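Local coordinates for alkaline phosphatase D (Bacillus subtilis, PDB 2YEQ), which hydrolyses phosphate monoesters to an alcohol and phosphate and is also a phosphodiesterase, with iron and calcium in its active site, at residues V275-T278 with R279-R282; P294-E297 with S298-P301; T304-G307 with K308-Q312. All coordinates share one frame; numbering follows the deposited sequence.

Contact 1 of 3, residues V275-T278 with R279-R282; sequences VLDT and RQYR
The carboxylate of Asp277 folds back over the backbone that follows it, and Asp277 OD1 receives two successive amides. Gln280 N lies 3.1 Å from Asp277 OD1, with an N-H...O angle of 162°, and Arg279 N lies 3.2 Å from the same oxygen. The bond from Arg279 N, two residues on, makes this an Asx turn. Both donors reach OD1 from the same face of the carboxylate: Arg279 N on the anti side and somewhat out of plane, Gln280 N well above it. With CG anti to the backbone N (chi1 -179°), the carboxylate is swung forward to these amides. A third N-H comes from Trp208 NE1, so OD1 is buried but amply satisfied.

Thr278 presents two oxygens to Arg282. The guanidinium NE of Arg282 donates to Thr278 O at 2.8 Å, nearly straight at 168°, and lies in the carbonyl plane. Water 3 makes the second link: it donates to Thr278 OG1 at 2.6 Å and accepts from Arg282 NH2 at 2.8 Å. The hydroxyl also bonds to Gln331 OE1, which ties the turn to the loop beyond strand 325-329.

Arg282 bends at chi2 and chi3 to bring its guanidinium over that of Arg279, with Arg282 NH2 3.4 Å above the plane of the Arg279 group and over its centre. Asp350 forms salt bridges to both arginines, and Arg279 NE pairs with Asp209, a calcium ligand. The Asx turn holds the Arg279 amide, consistent with a fixed starting point for a side chain that ends about 5 Å from the calcium. A phosphate, perhaps from the crystallisation liquor, lies equally near, so the two aspartate-paired guanidinium groups may mark a site for anions.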
loop_
_atom_site.group_PDB
_atom_site.type_symbol
_atom_site.label_atom_id
_atom_site.label_comp_id
_atom_site.label_asym_id
_atom_site.label_seq_id
_atom_site.Cartn_x
_atom_site.Cartn_y
_atom_site.Cartn_z
ATOM N N VAL A 275 7.993 2.639 -7.624
ATOM C CA VAL A 275 7.135 2.847 -6.470
ATOM C C VAL A 275 6.875 4.373 -6.348
ATOM O O VAL A 275 7.796 5.135 -6.093
ATOM C CB VAL A 275 7.813 2.297 -5.178
ATOM C CG1 VAL A 275 6.920 2.479 -3.999
ATOM C CG2 VAL A 275 8.165 0.779 -5.360
ATOM N N LEU A 276 5.629 4.781 -6.562
ATOM C CA LEU A 276 5.278 6.176 -6.674
ATOM C C LEU A 276 4.736 6.728 -5.353
ATOM O O LEU A 276 4.357 5.963 -4.402
ATOM C CB LEU A 276 4.218 6.369 -7.756
ATOM C CG LEU A 276 4.514 5.764 -9.141
ATOM C CD1 LEU A 276 3.402 6.146 -10.141
ATOM C CD2 LEU A 276 5.889 6.148 -9.649
ATOM N N ASP A 277 4.691 8.061 -5.318
ATOM C CA ASP A 277 4.095 8.836 -4.227
ATOM C C ASP A 277 3.192 9.887 -4.849
ATOM O O ASP A 277 3.663 10.907 -5.348
ATOM C CB ASP A 277 5.237 9.436 -3.394
ATOM C CG ASP A 277 4.750 10.260 -2.176
ATOM O OD1 ASP A 277 3.534 10.482 -2.005
ATOM O OD2 ASP A 277 5.643 10.654 -1.401
ATOM N N THR A 278 1.892 9.615 -4.840
ATOM C CA THR A 278 0.919 10.470 -5.472
ATOM C C THR A 278 0.200 11.386 -4.473
ATOM O O THR A 278 -0.796 12.005 -4.833
ATOM C CB THR A 278 -0.127 9.639 -6.265
ATOM O OG1 THR A 278 -0.844 8.750 -5.378
ATOM C CG2 THR A 278 0.575 8.817 -7.415
ATOM N N ARG A 279 0.683 11.431 -3.226
ATOM C CA ARG A 279 0.153 12.340 -2.202
ATOM C C ARG A 279 1.028 13.531 -1.913
ATOM O O ARG A 279 0.506 14.636 -1.758
ATOM C CB ARG A 279 -0.055 11.626 -0.856
ATOM C CG ARG A 279 -1.265 10.760 -0.815
ATOM C CD ARG A 279 -2.556 11.484 -0.882
ATOM N NE ARG A 279 -3.623 10.535 -1.161
ATOM C CZ ARG A 279 -4.855 10.832 -1.554
ATOM N NH1 ARG A 279 -5.279 12.105 -1.689
ATOM N NH2 ARG A 279 -5.692 9.846 -1.825
ATOM N N GLN A 280 2.324 13.301 -1.738
ATOM C CA GLN A 280 3.201 14.300 -1.119
ATOM C C GLN A 280 3.391 15.600 -1.964
ATOM O O GLN A 280 3.732 16.681 -1.412
ATOM C CB GLN A 280 4.554 13.678 -0.821
ATOM C CG GLN A 280 5.495 14.569 -0.006
ATOM C CD GLN A 280 6.770 13.882 0.391
ATOM O OE1 GLN A 280 6.961 12.651 0.183
ATOM N NE2 GLN A 280 7.658 14.643 0.977
ATOM N N TYR A 281 3.226 15.463 -3.280
ATOM C CA TYR A 281 3.515 16.527 -4.225
ATOM C C TYR A 281 2.316 16.941 -5.062
ATOM O O TYR A 281 2.419 17.888 -5.840
ATOM C CB TYR A 281 4.644 16.118 -5.156
ATOM C CG TYR A 281 5.772 15.391 -4.483
ATOM C CD1 TYR A 281 6.723 16.065 -3.724
ATOM C CD2 TYR A 281 5.888 14.004 -4.600
ATOM C CE1 TYR A 281 7.753 15.378 -3.096
ATOM C CE2 TYR A 281 6.901 13.322 -3.993
ATOM C CZ TYR A 281 7.841 13.996 -3.236
ATOM O OH TYR A 281 8.863 13.257 -2.649
ATOM N N ARG A 282 1.175 16.291 -4.885
ATOM C CA ARG A 282 0.062 16.528 -5.764
ATOM C C ARG A 282 -0.616 17.889 -5.554
ATOM O O ARG A 282 -0.673 18.413 -4.420
ATOM C CB ARG A 282 -0.989 15.428 -5.650
ATOM C CG ARG A 282 -1.674 15.310 -4.300
ATOM C CD ARG A 282 -3.094 14.894 -4.443
ATOM N NE ARG A 282 -3.207 13.456 -4.648
ATOM C CZ ARG A 282 -4.337 12.824 -4.908
ATOM N NH1 ARG A 282 -5.476 13.498 -5.085
ATOM N NH2 ARG A 282 -4.334 11.490 -4.997
HETATM O O HOH W 1 2.575 13.431 -5.070
HETATM O O HOH W 2 8.358 10.611 -2.008
HETATM O O HOH W 3 -2.774 9.413 -3.839
#

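Contact 2 of 3, residues P294-E297 with S298-P301; sequences PSDE and SRNP
Ser295 OG accepts two N-H groups, Ser298 N at 3.2 Å and, from outside this turn, Asn287 ND2. The first of these bonds is nearly straight (169°) and is half of a capping box at the start of the short helix 296-299. The other half runs the opposite way: Ser295 N donates to Ser298 OG at 3.0 Å. Both hydroxyls stand between their own backbone N and carbonyl carbon, and these matching rotations turn each OG onto the other residue's amide. Ser295 sits at the N-cap, directly before the helix.

The single turn is held further by Arg299 N, which donates to Ser295 O at 2.9 Å. At its far end Asn300 N bonds to Glu297 O at 3.3 Å, but the donor sits above the carbonyl plane rather than on a lone pair, in keeping with a weakly bonded helix. The Glu297 carboxylate points elsewhere, its OE2 accepting from Asn287 N, so one asparagine of the preceding loop grips both Ser295 and Glu297.

Arg299 curls back along the outside of the turn. Its chain bends at chi3, which lays one guanidinium face over Ser295 O, offset toward the rim of the group. Pro294 CB approaches Arg299 NH1 to 3.9 Å. At the guanidinium edge lies the Asp296 carboxylate, its plane turned 79° from that of the arginine. The salt bridge there is long, and its hydrogen bond weak, with Arg299 NH2 3.4 Å from Asp296 OD1.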
loop_
_atom_site.group_PDB
_atom_site.type_symbol
_atom_site.label_atom_id
_atom_site.label_comp_id
_atom_site.label_asym_id
_atom_site.label_seq_id
_atom_site.Cartn_x
_atom_site.Cartn_y
_atom_site.Cartn_z
ATOM N N PRO A 294 -16.310 16.293 -14.951
ATOM C CA PRO A 294 -15.094 16.979 -15.329
ATOM C C PRO A 294 -15.391 18.452 -15.606
ATOM O O PRO A 294 -16.546 18.806 -15.834
ATOM C CB PRO A 294 -14.677 16.285 -16.626
ATOM C CG PRO A 294 -15.936 15.768 -17.193
ATOM C CD PRO A 294 -16.866 15.502 -16.060
ATOM N N SER A 295 -14.353 19.283 -15.564
ATOM C CA SER A 295 -14.507 20.726 -15.663
ATOM C C SER A 295 -13.215 21.287 -16.173
ATOM O O SER A 295 -12.214 20.562 -16.298
ATOM C CB SER A 295 -14.834 21.326 -14.290
ATOM O OG SER A 295 -13.750 21.174 -13.382
ATOM N N ASP A 296 -13.215 22.590 -16.446
ATOM C CA ASP A 296 -11.989 23.261 -16.832
ATOM C C ASP A 296 -10.969 23.171 -15.706
ATOM O O ASP A 296 -9.774 23.072 -15.953
ATOM C CB ASP A 296 -12.264 24.725 -17.187
ATOM C CG ASP A 296 -13.141 24.866 -18.433
ATOM O OD1 ASP A 296 -12.771 24.327 -19.500
ATOM O OD2 ASP A 296 -14.218 25.484 -18.327
ATOM N N GLU A 297 -11.445 23.228 -14.475
ATOM C CA GLU A 297 -10.589 23.062 -13.313
ATOM C C GLU A 297 -9.877 21.685 -13.325
ATOM O O GLU A 297 -8.647 21.600 -13.247
ATOM C CB GLU A 297 -11.449 23.232 -12.061
ATOM C CG GLU A 297 -10.702 23.347 -10.748
ATOM C CD GLU A 297 -11.633 23.786 -9.597
ATOM O OE1 GLU A 297 -12.260 24.867 -9.692
ATOM O OE2 GLU A 297 -11.726 23.067 -8.592
ATOM N N SER A 298 -10.644 20.604 -13.419
ATOM C CA SER A 298 -10.028 19.271 -13.393
ATOM C C SER A 298 -9.151 19.053 -14.613
ATOM O O SER A 298 -8.074 18.446 -14.504
ATOM C CB SER A 298 -11.062 18.160 -13.262
ATOM O OG SER A 298 -11.837 18.035 -14.430
ATOM N N ARG A 299 -9.571 19.598 -15.757
ATOM C CA ARG A 299 -8.827 19.417 -17.020
ATOM C C ARG A 299 -7.620 20.342 -17.168
ATOM O O ARG A 299 -6.856 20.170 -18.104
ATOM C CB ARG A 299 -9.760 19.575 -18.241
ATOM C CG ARG A 299 -10.815 18.456 -18.404
ATOM C CD ARG A 299 -11.670 18.630 -19.683
ATOM N NE ARG A 299 -12.415 19.900 -19.671
ATOM C CZ ARG A 299 -13.741 20.045 -19.554
ATOM N NH1 ARG A 299 -14.555 18.996 -19.466
ATOM N NH2 ARG A 299 -14.267 21.270 -19.536
ATOM N N ASN A 300 -7.419 21.300 -16.257
ATOM C CA ASN A 300 -6.257 22.215 -16.336
ATOM C C ASN A 300 -4.966 21.424 -16.543
ATOM O O ASN A 300 -4.631 20.572 -15.722
ATOM C CB ASN A 300 -6.181 23.054 -15.046
ATOM C CG ASN A 300 -5.008 24.019 -14.998
ATOM O OD1 ASN A 300 -4.064 23.940 -15.767
ATOM N ND2 ASN A 300 -5.077 24.964 -14.044
ATOM N N PRO A 301 -4.215 21.729 -17.605
ATOM C CA PRO A 301 -3.040 20.939 -17.945
ATOM C C PRO A 301 -1.849 21.154 -17.054
ATOM O O PRO A 301 -0.922 20.339 -17.070
ATOM C CB PRO A 301 -2.687 21.414 -19.377
ATOM C CG PRO A 301 -3.348 22.709 -19.521
ATOM C CD PRO A 301 -4.596 22.620 -18.715
#

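Contact 3 of 3, residues T304-G307 with K308-Q312; sequences TLLG and KEQEQ
Leu306 packs against the first turn of helix 308-320 with its CB and both methyls. Leu306 CB lies 4.0 Å from Gln310 CB. CG stands anti to the carbonyl carbon (chi1 -60°) and splits the chain into two methyls with different targets. Leu306 CD1 reaches Glu311 CA at 3.9 Å, touching the helix backbone, while Leu306 CD2 rests on Gln310 CD, also at 3.9 Å. The leucine and the glutamine, whose chain is extended, cross at about a right angle.

The backbone around Leu306 is held by several bonds. Gly307 is the N-cap, at a positive phi of 81°, and Gly307 O accepts from Glu311 N at 3.0 Å and 157°. Having no side chain of its own, the cap cannot close on an amide of the first turn; one of these, Gln310 N, instead donates to water 5, which in turn donates to Leu306 O at 2.9 Å. Just upstream, Thr304 OG1 accepts from Gly307 N at 2.8 Å, an ST motif that folds the loop ahead of the cap. Water 4 links that hydroxyl to Glu311, 2.7 Å from Thr304 OG1 and 2.8 Å from Glu311 OE2.

Glu311 OE2 is also gripped by Gln358 and forms a salt bridge with Arg361, both on helix 356-368. Gln358 OE1 in turn receives Leu305 N and Leu306 N. The start of helix 308-320 is thereby joined to helix 356-368 through Glu311, while its Gln310 and Trp313 meet Leu276, just past strand 271-275.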
loop_
_atom_site.group_PDB
_atom_site.type_symbol
_atom_site.label_atom_id
_atom_site.label_comp_id
_atom_site.label_asym_id
_atom_site.label_seq_id
_atom_site.Cartn_x
_atom_site.Cartn_y
_atom_site.Cartn_z
ATOM N N THR A 304 -0.702 18.659 -11.496
ATOM C CA THR A 304 0.193 17.516 -11.345
ATOM C C THR A 304 -0.283 16.606 -10.200
ATOM O O THR A 304 -0.955 17.071 -9.262
ATOM C CB THR A 304 1.624 17.992 -11.072
ATOM O OG1 THR A 304 2.517 16.887 -11.199
ATOM C CG2 THR A 304 1.776 18.668 -9.648
ATOM N N LEU A 305 0.018 15.310 -10.325
ATOM C CA LEU A 305 -0.109 14.346 -9.209
ATOM C C LEU A 305 1.267 14.073 -8.658
ATOM O O LEU A 305 1.453 14.000 -7.446
ATOM C CB LEU A 305 -0.687 12.998 -9.652
ATOM C CG LEU A 305 -2.139 12.632 -9.443
ATOM C CD1 LEU A 305 -2.342 11.210 -10.028
ATOM C CD2 LEU A 305 -2.599 12.681 -7.986
ATOM N N LEU A 306 2.241 13.907 -9.553
ATOM C CA LEU A 306 3.542 13.400 -9.180
ATOM C C LEU A 306 4.492 14.492 -8.800
ATOM O O LEU A 306 5.486 14.237 -8.087
ATOM C CB LEU A 306 4.182 12.637 -10.343
ATOM C CG LEU A 306 3.460 11.417 -10.897
ATOM C CD1 LEU A 306 4.248 10.853 -12.102
ATOM C CD2 LEU A 306 3.259 10.360 -9.778
ATOM N N GLY A 307 4.240 15.699 -9.319
ATOM C CA GLY A 307 5.231 16.756 -9.276
ATOM C C GLY A 307 6.232 16.561 -10.386
ATOM O O GLY A 307 6.423 15.432 -10.879
ATOM N N LYS A 308 6.905 17.649 -10.759
ATOM C CA LYS A 308 7.751 17.671 -11.946
ATOM C C LYS A 308 8.927 16.720 -11.855
ATOM O O LYS A 308 9.224 16.035 -12.824
ATOM C CB LYS A 308 8.272 19.092 -12.228
ATOM C CG LYS A 308 9.302 19.190 -13.377
ATOM C CD LYS A 308 8.809 20.056 -14.539
ATOM C CE LYS A 308 7.726 19.347 -15.364
ATOM N NZ LYS A 308 8.136 19.143 -16.794
ATOM N N GLU A 309 9.595 16.687 -10.709
ATOM C CA GLU A 309 10.791 15.860 -10.531
ATOM C C GLU A 309 10.461 14.369 -10.609
ATOM O O GLU A 309 11.166 13.615 -11.266
ATOM C CB GLU A 309 11.454 16.115 -9.183
ATOM C CG GLU A 309 12.844 16.689 -9.258
ATOM C CD GLU A 309 12.892 18.116 -8.742
ATOM O OE1 GLU A 309 12.160 18.973 -9.295
ATOM O OE2 GLU A 309 13.645 18.373 -7.777
ATOM N N GLN A 310 9.405 13.954 -9.909
ATOM C CA GLN A 310 9.017 12.561 -9.903
ATOM C C GLN A 310 8.549 12.132 -11.290
ATOM O O GLN A 310 8.781 10.989 -11.699
ATOM C CB GLN A 310 7.920 12.309 -8.898
ATOM C CG GLN A 310 7.561 10.850 -8.770
ATOM C CD GLN A 310 6.533 10.579 -7.708
ATOM O OE1 GLN A 310 5.903 11.503 -7.133
ATOM N NE2 GLN A 310 6.331 9.321 -7.439
ATOM N N GLU A 311 7.853 13.027 -11.984
ATOM C CA GLU A 311 7.416 12.749 -13.349
ATOM C C GLU A 311 8.616 12.458 -14.259
ATOM O O GLU A 311 8.604 11.476 -15.017
ATOM C CB GLU A 311 6.592 13.907 -13.899
ATOM C CG GLU A 311 5.857 13.574 -15.185
ATOM C CD GLU A 311 5.090 14.767 -15.733
ATOM O OE1 GLU A 311 5.741 15.620 -16.357
ATOM O OE2 GLU A 311 3.849 14.838 -15.557
ATOM N N GLN A 312 9.641 13.298 -14.178
ATOM C CA GLN A 312 10.812 13.158 -15.019
ATOM C C GLN A 312 11.607 11.901 -14.644
ATOM O O GLN A 312 12.135 11.201 -15.518
ATOM C CB GLN A 312 11.704 14.398 -14.940
ATOM C CG GLN A 312 12.898 14.383 -15.899
ATOM C CD GLN A 312 12.483 14.211 -17.376
ATOM O OE1 GLN A 312 12.937 13.284 -18.073
ATOM N NE2 GLN A 312 11.597 15.100 -17.847
HETATM O O HOH W 4 3.332 16.885 -13.779
HETATM O O HOH W 5 8.086 15.431 -7.643
#

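The three contacts follow in series within the PhoD-like phosphatase domain. Contact 1 leaves strand 271-275 of the seven-stranded mixed sheet, contact 2 forms helix 296-299, and contact 3 opens helix 308-320, which leads on to strand 325-329, beside 271-275 in that sheet. Contacts 1 and 3 have centres about 8 Å apart and touch, with Tyr281 CD2 3.5 Å from Leu306 O and Arg282 CB 3.4 Å from Leu305 O. Contact 2 lies at the surface, its centre about 20 Å from that of contact 1 and 18 Å from that of contact 3. The chain thus runs from beside the metal site out to the surface and back to pack against contact 1.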